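Acyl-coenzyme A oxidase 1 (Yarrowia lipolytica, PDB 5Y9D) catalyses the FAD-dependent oxidation of saturated acyl-CoA by molecular oxygen to (2E)-enoyl-CoA and hydrogen peroxide, in peroxisomal fatty acid beta-oxidation. Local coordinates at residues V31-E36 / Q639-T644; L223-K228 / G293-P298; S481-L486 / K540-V545. All blocks are in the same frame, centred on the assembly; numbering follows the deposited sequence.

In the fold
The three contacts hold separate elements and differ in depth. Contact 1 is buried, packing N-terminal helix 28-38 against helix 640-646 near the other end of the chain. Contact 2 is partly buried and sets the tip of a beta hairpin against an irregular loop, about 65 Å from contact 1 between centres and across the centre of the chain from it. Contact 3 lies at the surface between helices 467-486 and 519-544, its centre about 35 Å from that of contact 2. All three join by packing alone. In contact 1 salt bridges of E36 and E32 border that packing, contact 2 sets V225 against the carbonyl of G293 and a methyl of V295, and contact 3 mixes leucines with a tyrosine and an amide.

Contact 1 of 3, residues V31-E36 / Q639-T644; sequences VEMAKE and QVIGLT
E36 turns the oxygens of its flat carboxylate to basic partners, OE1 to R637 and OE2 to K350 in salt bridges, and it is CB that meets I641. Here two helices pack, helix 28-38 near the N-terminus and helix 640-646 in the C-terminal helical region of the acyl-CoA oxidase fold, some 600 residues apart in sequence. Within segments 31-36 and 639-644 the nearest CA atoms are those of E36 and I641, 6.6 Å apart. CB of E36 rests against CG1 of I641 at 3.6 Å. Beyond CB the chain bends away, with CG anti to the carbonyl carbon (chi1 -74°) and a second kink at chi2, which leaves the acid among the basic groups. K350 also bridges E32 from the same helix, and these nearby positive charges probably favour the ionised form of both acids. Around the hydrophobic part, M33 also touches R332 of helix 306-334, while I641 lies on C335. M33 itself starts off to one side of the partner helix, and bends at chi2 and chi3 swing its thioether over. The sulfur SD of M33 thereby comes to rest 3.6 Å from CD1 of I641.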
loop_
_atom_site.group_PDB
_atom_site.type_symbol
_atom_site.label_atom_id
_atom_site.label_comp_id
_atom_site.label_asym_id
_atom_site.label_seq_id
_atom_site.Cartn_x
_atom_site.Cartn_y
_atom_site.Cartn_z
ATOM N N VAL A 31 3.468 32.348 -2.834
ATOM C CA VAL A 31 3.915 33.367 -1.902
ATOM C C VAL A 31 4.383 32.669 -0.645
ATOM O O VAL A 31 5.458 32.968 -0.144
ATOM C CB VAL A 31 2.813 34.426 -1.637
ATOM C CG1 VAL A 31 3.235 35.382 -0.539
ATOM C CG2 VAL A 31 2.496 35.179 -2.936
ATOM N N GLU A 32 3.605 31.698 -0.180
ATOM C CA GLU A 32 4.016 30.886 0.975
ATOM C C GLU A 32 5.271 30.082 0.758
ATOM O O GLU A 32 6.096 29.994 1.653
ATOM C CB GLU A 32 2.899 29.954 1.428
ATOM C CG GLU A 32 1.800 30.686 2.197
ATOM C CD GLU A 32 2.321 31.414 3.429
ATOM O OE1 GLU A 32 3.210 30.866 4.143
ATOM O OE2 GLU A 32 1.843 32.547 3.678
ATOM N N MET A 33 5.419 29.490 -0.421
ATOM C CA MET A 33 6.610 28.705 -0.712
ATOM C C MET A 33 7.873 29.559 -0.741
ATOM O O MET A 33 8.922 29.114 -0.313
ATOM C CB MET A 33 6.447 27.923 -2.016
ATOM C CG MET A 33 7.637 27.013 -2.369
ATOM S SD MET A 33 7.875 25.545 -1.326
ATOM C CE MET A 33 6.397 24.620 -1.742
ATOM N N ALA A 34 7.781 30.783 -1.234
ATOM C CA ALA A 34 8.936 31.687 -1.272
ATOM C C ALA A 34 9.359 32.058 0.153
ATOM O O ALA A 34 10.555 32.166 0.442
ATOM C CB ALA A 34 8.622 32.940 -2.099
ATOM N N LYS A 35 8.382 32.202 1.037
ATOM C CA LYS A 35 8.623 32.497 2.454
ATOM C C LYS A 35 9.294 31.316 3.106
ATOM O O LYS A 35 10.314 31.472 3.799
ATOM C CB LYS A 35 7.304 32.821 3.188
ATOM C CG LYS A 35 6.603 34.066 2.631
ATOM C CD LYS A 35 5.118 34.166 2.987
ATOM C CE LYS A 35 4.888 34.764 4.374
ATOM N NZ LYS A 35 5.294 36.199 4.421
ATOM N N GLU A 36 8.742 30.126 2.865
ATOM C CA GLU A 36 9.291 28.910 3.465
ATOM C C GLU A 36 10.716 28.752 3.028
ATOM O O GLU A 36 11.562 28.376 3.821
ATOM C CB GLU A 36 8.545 27.647 3.052
ATOM C CG GLU A 36 7.200 27.447 3.680
ATOM C CD GLU A 36 7.225 27.117 5.161
ATOM O OE1 GLU A 36 8.277 26.715 5.739
ATOM O OE2 GLU A 36 6.120 27.246 5.746
ATOM N N GLN A 639 13.069 23.901 8.448
ATOM C CA GLN A 639 13.960 23.780 7.289
ATOM C C GLN A 639 13.500 22.770 6.203
ATOM O O GLN A 639 14.308 22.388 5.360
ATOM C CB GLN A 639 15.366 23.355 7.750
ATOM C CG GLN A 639 16.108 24.285 8.715
ATOM C CD GLN A 639 16.555 25.587 8.065
ATOM O OE1 GLN A 639 17.501 25.622 7.252
ATOM N NE2 GLN A 639 15.880 26.682 8.433
ATOM N N VAL A 640 12.237 22.334 6.208
ATOM C CA VAL A 640 11.837 21.251 5.319
ATOM C C VAL A 640 12.127 21.509 3.864
ATOM O O VAL A 640 12.473 20.547 3.123
ATOM C CB VAL A 640 10.349 20.897 5.368
ATOM C CG1 VAL A 640 10.106 19.879 6.450
ATOM C CG2 VAL A 640 9.445 22.124 5.508
ATOM N N ILE A 641 11.925 22.750 3.450
ATOM C CA ILE A 641 12.147 23.162 2.085
ATOM C C ILE A 641 13.607 23.031 1.712
ATOM O O ILE A 641 13.919 22.648 0.609
ATOM C CB ILE A 641 11.612 24.573 1.816
ATOM C CG1 ILE A 641 10.111 24.609 2.044
ATOM C CG2 ILE A 641 11.882 24.982 0.389
ATOM C CD1 ILE A 641 9.368 23.524 1.310
ATOM N N GLY A 642 14.502 23.366 2.626
ATOM C CA GLY A 642 15.907 23.172 2.365
ATOM C C GLY A 642 16.327 21.731 2.180
ATOM O O GLY A 642 17.006 21.433 1.234
ATOM N N LEU A 643 15.886 20.828 3.042
ATOM C CA LEU A 643 16.241 19.407 2.932
ATOM C C LEU A 643 15.672 18.674 1.698
ATOM O O LEU A 643 16.359 17.899 0.959
ATOM C CB LEU A 643 15.864 18.717 4.236
ATOM C CG LEU A 643 16.307 19.568 5.426
ATOM C CD1 LEU A 643 15.540 19.259 6.691
ATOM C CD2 LEU A 643 17.798 19.456 5.670
ATOM N N THR A 644 14.412 18.975 1.452
ATOM C CA THR A 644 13.749 18.512 0.265
ATOM C C THR A 644 14.387 19.109 -0.986
ATOM O O THR A 644 14.510 18.441 -1.983
ATOM C CB THR A 644 12.226 18.705 0.357
ATOM O OG1 THR A 644 11.921 20.018 0.815
ATOM C CG2 THR A 644 11.670 17.750 1.351
#

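Contact 2 of 3, residues L223-K228 / G293-P298; sequences LIVHGK and GVVTKP
This is a small, partly buried packing contact in which the tip of a beta hairpin, V225 and H226, meets loop segment 293-298. The hairpin joins strands 216-225 and 228-238 of the mixed sheet in the middle domain; the loop runs on from strand 275-278 to helix 306-334. A type I' turn from V225 to K228 closes the hairpin with paired backbone bonds, V225 N to K228 O and K228 N to V225 O. These bonds pin the backbone of V225, and its side chain starts out toward the loop. Its CG1, anti to the backbone N (chi1 -167°), abuts the carbonyl oxygen O of G293, though the exact closeness is doubtful at this resolution. The same CG1 also lies 3.7 Å above one face of the H226 ring, toward its rim. On the other branch, V225 CG2 meets V295 CG1 at 4.2 Å, and V295 goes on to touch Y230 of the second hairpin strand. S290 steadies the loop, its OG bonded to the backbone N of both G293 and V294. With methyl groups facing a carbonyl and another methyl, the chemistry is consistent with close van der Waals packing, without hydrogen bonds between the two segments.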
loop_
_atom_site.group_PDB
_atom_site.type_symbol
_atom_site.label_atom_id
_atom_site.label_comp_id
_atom_site.label_asym_id
_atom_site.label_seq_id
_atom_site.Cartn_x
_atom_site.Cartn_y
_atom_site.Cartn_z
ATOM N N LEU A 223 20.596 -29.660 -13.440
ATOM C CA LEU A 223 21.581 -30.290 -14.302
ATOM C C LEU A 223 21.510 -31.793 -14.086
ATOM O O LEU A 223 21.856 -32.285 -12.995
ATOM C CB LEU A 223 22.946 -29.780 -13.886
ATOM C CG LEU A 223 24.153 -30.472 -14.470
ATOM C CD1 LEU A 223 24.109 -30.261 -15.964
ATOM C CD2 LEU A 223 25.395 -29.855 -13.835
ATOM N N ILE A 224 21.036 -32.534 -15.093
ATOM C CA ILE A 224 20.935 -33.973 -14.928
ATOM C C ILE A 224 21.945 -34.675 -15.817
ATOM O O ILE A 224 21.929 -34.487 -17.004
ATOM C CB ILE A 224 19.525 -34.544 -15.187
ATOM C CG1 ILE A 224 18.411 -33.627 -14.675
ATOM C CG2 ILE A 224 19.391 -35.906 -14.520
ATOM C CD1 ILE A 224 18.446 -33.319 -13.199
ATOM N N VAL A 225 22.806 -35.487 -15.213
ATOM C CA VAL A 225 23.817 -36.298 -15.919
ATOM C C VAL A 225 23.742 -37.731 -15.376
ATOM O O VAL A 225 23.788 -37.952 -14.158
ATOM C CB VAL A 225 25.261 -35.755 -15.721
ATOM C CG1 VAL A 225 26.228 -36.414 -16.703
ATOM C CG2 VAL A 225 25.326 -34.244 -15.903
ATOM N N HIS A 226 23.603 -38.700 -16.279
ATOM C CA HIS A 226 23.514 -40.123 -15.906
ATOM C C HIS A 226 22.535 -40.405 -14.769
ATOM O O HIS A 226 22.807 -41.225 -13.877
ATOM C CB HIS A 226 24.895 -40.634 -15.524
ATOM C CG HIS A 226 25.908 -40.453 -16.602
ATOM N ND1 HIS A 226 25.649 -40.772 -17.915
ATOM C CD2 HIS A 226 27.179 -39.991 -16.566
ATOM C CE1 HIS A 226 26.716 -40.508 -18.648
ATOM N NE2 HIS A 226 27.659 -40.031 -17.855
ATOM N N GLY A 227 21.397 -39.712 -14.812
ATOM C CA GLY A 227 20.300 -39.910 -13.874
ATOM C C GLY A 227 20.481 -39.243 -12.536
ATOM O O GLY A 227 19.685 -39.459 -11.635
ATOM N N LYS A 228 21.527 -38.436 -12.388
ATOM C CA LYS A 228 21.785 -37.762 -11.125
ATOM C C LYS A 228 21.640 -36.242 -11.284
ATOM O O LYS A 228 22.201 -35.637 -12.210
ATOM C CB LYS A 228 23.174 -38.141 -10.588
ATOM C CG LYS A 228 23.746 -37.151 -9.566
ATOM C CD LYS A 228 24.474 -37.823 -8.419
ATOM C CE LYS A 228 25.605 -36.971 -7.853
ATOM N NZ LYS A 228 26.908 -37.534 -8.318
ATOM N N GLY A 293 30.903 -36.240 -19.588
ATOM C CA GLY A 293 29.775 -36.151 -18.676
ATOM C C GLY A 293 30.129 -36.085 -17.213
ATOM O O GLY A 293 29.264 -36.265 -16.359
ATOM N N VAL A 294 31.393 -35.825 -16.909
ATOM C CA VAL A 294 31.831 -35.726 -15.516
ATOM C C VAL A 294 31.654 -34.271 -15.115
ATOM O O VAL A 294 32.023 -33.367 -15.876
ATOM C CB VAL A 294 33.294 -36.243 -15.304
ATOM C CG1 VAL A 294 33.469 -37.622 -15.947
ATOM C CG2 VAL A 294 34.340 -35.262 -15.830
ATOM N N VAL A 295 31.053 -34.030 -13.954
ATOM C CA VAL A 295 30.744 -32.649 -13.590
ATOM C C VAL A 295 32.017 -32.132 -12.947
ATOM O O VAL A 295 32.208 -32.160 -11.727
ATOM C CB VAL A 295 29.420 -32.461 -12.795
ATOM C CG1 VAL A 295 28.451 -33.585 -13.118
ATOM C CG2 VAL A 295 29.627 -32.302 -11.302
ATOM N N THR A 296 32.902 -31.693 -13.848
ATOM C CA THR A 296 34.333 -31.582 -13.591
ATOM C C THR A 296 34.536 -31.024 -12.202
ATOM O O THR A 296 35.383 -31.520 -11.460
ATOM C CB THR A 296 35.055 -30.725 -14.661
ATOM O OG1 THR A 296 34.490 -30.989 -15.951
ATOM C CG2 THR A 296 36.571 -31.020 -14.688
ATOM N N LYS A 297 33.729 -30.026 -11.845
ATOM C CA LYS A 297 33.732 -29.475 -10.509
ATOM C C LYS A 297 32.314 -29.384 -9.970
ATOM O O LYS A 297 31.380 -29.209 -10.736
ATOM C CB LYS A 297 34.370 -28.074 -10.509
ATOM C CG LYS A 297 35.858 -28.013 -10.160
ATOM C CD LYS A 297 36.753 -28.635 -11.235
ATOM C CE LYS A 297 38.207 -28.192 -11.123
ATOM N NZ LYS A 297 38.428 -26.883 -11.796
ATOM N N PRO A 298 32.161 -29.517 -8.641
ATOM C CA PRO A 298 31.023 -28.914 -7.964
ATOM C C PRO A 298 31.321 -27.429 -7.761
ATOM O O PRO A 298 32.493 -27.043 -7.646
ATOM C CB PRO A 298 30.994 -29.638 -6.616
ATOM C CG PRO A 298 32.432 -29.943 -6.342
ATOM C CD PRO A 298 33.053 -30.219 -7.691
#

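Contact 3 of 3, residues S481-L486 / K540-V545; sequences SALQIL and KYQELV
L486 sits in the last turn of helix 467-486, where its backbone N donates to A482 O at 2.8 Å, the shortest polar bond within the two segments. That bond belongs to one helix; between helices 467-486 and 519-544 the side chains simply pack. L483, one turn before L486, carries most of it, and the two methyls at its tip divide the work. CD1 of L483 reaches CE2 of Y541 at 3.9 Å, approaching the ring obliquely, and the two side chains run nearly at right angles. CD2 of L483 turns instead to NE2 of Q542, 4.2 Å off. L486 adds its CD1 to that same NE2 at 4.2 Å, so the amide end of Q542 sits beside two leucine branches. The chain of Q542 runs extended beyond CG (chi2 158°), which brings NE2 to the leucines. The Y541 ring has V545 CG2 over one face, 3.4 Å above its plane and offset toward the rim, and stacks with F554. The segment axes are 12.4 Å apart at closest and turned by 88°, which leaves the side chains to span the distance. Nearby, A482 packs on I534 and T538 of helix 519-544, and L483 also touches T538. Y541 also touches P550 and A553 of helix 550-556, so the tyrosine, on helix 519-544, lies between helix 467-486 and helix 550-556.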
loop_
_atom_site.group_PDB
_atom_site.type_symbol
_atom_site.label_atom_id
_atom_site.label_comp_id
_atom_site.label_asym_id
_atom_site.label_seq_id
_atom_site.Cartn_x
_atom_site.Cartn_y
_atom_site.Cartn_z
ATOM N N SER A 481 26.759 -15.745 12.492
ATOM C CA SER A 481 27.814 -14.809 12.817
ATOM C C SER A 481 28.104 -14.791 14.313
ATOM O O SER A 481 29.246 -14.715 14.709
ATOM C CB SER A 481 27.430 -13.434 12.331
ATOM O OG SER A 481 27.480 -13.455 10.935
ATOM N N ALA A 482 27.044 -14.869 15.110
ATOM C CA ALA A 482 27.119 -15.006 16.556
ATOM C C ALA A 482 27.899 -16.244 17.000
ATOM O O ALA A 482 28.695 -16.160 17.926
ATOM C CB ALA A 482 25.703 -15.037 17.156
ATOM N N LEU A 483 27.657 -17.391 16.361
ATOM C CA LEU A 483 28.442 -18.601 16.657
ATOM C C LEU A 483 29.910 -18.394 16.316
ATOM O O LEU A 483 30.774 -18.754 17.089
ATOM C CB LEU A 483 27.890 -19.827 15.916
ATOM C CG LEU A 483 26.465 -20.234 16.307
ATOM C CD1 LEU A 483 25.996 -21.326 15.359
ATOM C CD2 LEU A 483 26.377 -20.683 17.754
ATOM N N GLN A 484 30.200 -17.795 15.170
ATOM C CA GLN A 484 31.585 -17.463 14.859
ATOM C C GLN A 484 32.142 -16.638 16.006
ATOM O O GLN A 484 33.185 -16.994 16.537
ATOM C CB GLN A 484 31.729 -16.727 13.522
ATOM C CG GLN A 484 31.728 -17.631 12.292
ATOM C CD GLN A 484 33.117 -18.199 11.959
ATOM O OE1 GLN A 484 33.479 -19.300 12.409
ATOM N NE2 GLN A 484 33.903 -17.450 11.169
ATOM N N ILE A 485 31.424 -15.589 16.427
ATOM C CA ILE A 485 31.896 -14.714 17.509
ATOM C C ILE A 485 32.150 -15.513 18.801
ATOM O O ILE A 485 33.221 -15.404 19.419
ATOM C CB ILE A 485 30.909 -13.554 17.800
ATOM C CG1 ILE A 485 30.882 -12.557 16.635
ATOM C CG2 ILE A 485 31.291 -12.813 19.087
ATOM C CD1 ILE A 485 29.658 -11.677 16.618
ATOM N N LEU A 486 31.176 -16.320 19.199
ATOM C CA LEU A 486 31.326 -17.174 20.377
ATOM C C LEU A 486 32.530 -18.134 20.248
ATOM O O LEU A 486 33.218 -18.432 21.219
ATOM C CB LEU A 486 30.020 -17.933 20.653
ATOM C CG LEU A 486 28.811 -17.061 21.001
ATOM C CD1 LEU A 486 27.533 -17.857 21.266
ATOM C CD2 LEU A 486 29.159 -16.159 22.177
ATOM N N LYS A 540 18.448 -20.247 21.691
ATOM C CA LYS A 540 17.408 -21.222 21.363
ATOM C C LYS A 540 17.896 -22.186 20.290
ATOM O O LYS A 540 17.570 -23.370 20.317
ATOM C CB LYS A 540 16.120 -20.551 20.896
ATOM C CG LYS A 540 15.371 -19.752 21.958
ATOM C CD LYS A 540 14.571 -20.636 22.914
ATOM C CE LYS A 540 13.297 -19.940 23.392
ATOM N NZ LYS A 540 12.425 -20.863 24.177
ATOM N N TYR A 541 18.684 -21.687 19.351
ATOM C CA TYR A 541 19.143 -22.500 18.222
ATOM C C TYR A 541 20.020 -23.615 18.712
ATOM O O TYR A 541 19.812 -24.754 18.349
ATOM C CB TYR A 541 19.873 -21.636 17.178
ATOM C CG TYR A 541 20.610 -22.383 16.082
ATOM C CD1 TYR A 541 19.962 -22.809 14.916
ATOM C CD2 TYR A 541 21.968 -22.620 16.185
ATOM C CE1 TYR A 541 20.658 -23.474 13.902
ATOM C CE2 TYR A 541 22.664 -23.267 15.178
ATOM C CZ TYR A 541 22.008 -23.697 14.056
ATOM O OH TYR A 541 22.756 -24.335 13.112
ATOM N N GLN A 542 20.987 -23.281 19.557
ATOM C CA GLN A 542 21.884 -24.279 20.171
ATOM C C GLN A 542 21.106 -25.431 20.837
ATOM O O GLN A 542 21.376 -26.604 20.565
ATOM C CB GLN A 542 22.761 -23.596 21.202
ATOM C CG GLN A 542 23.756 -22.612 20.623
ATOM C CD GLN A 542 24.209 -21.587 21.643
ATOM O OE1 GLN A 542 23.396 -20.913 22.283
ATOM N NE2 GLN A 542 25.515 -21.462 21.797
ATOM N N GLU A 543 20.133 -25.074 21.683
ATOM C CA GLU A 543 19.219 -26.035 22.308
ATOM C C GLU A 543 18.502 -26.887 21.266
ATOM O O GLU A 543 18.299 -28.070 21.476
ATOM C CB GLU A 543 18.132 -25.337 23.135
ATOM C CG GLU A 543 18.589 -24.490 24.315
ATOM C CD GLU A 543 17.668 -23.282 24.520
ATOM O OE1 GLU A 543 16.450 -23.486 24.760
ATOM O OE2 GLU A 543 18.154 -22.123 24.415
ATOM N N LEU A 544 18.093 -26.276 20.159
ATOM C CA LEU A 544 17.339 -26.996 19.135
ATOM C C LEU A 544 18.191 -27.958 18.330
ATOM O O LEU A 544 17.759 -29.070 18.058
ATOM C CB LEU A 544 16.614 -26.028 18.214
ATOM C CG LEU A 544 15.403 -25.401 18.897
ATOM C CD1 LEU A 544 14.904 -24.167 18.147
ATOM C CD2 LEU A 544 14.283 -26.418 19.063
ATOM N N VAL A 545 19.412 -27.566 17.990
ATOM C CA VAL A 545 20.288 -28.423 17.183
ATOM C C VAL A 545 20.656 -29.744 17.890
ATOM O O VAL A 545 21.299 -30.617 17.303
ATOM C CB VAL A 545 21.545 -27.637 16.719
ATOM C CG1 VAL A 545 22.611 -28.532 16.083
ATOM C CG2 VAL A 545 21.133 -26.576 15.709
#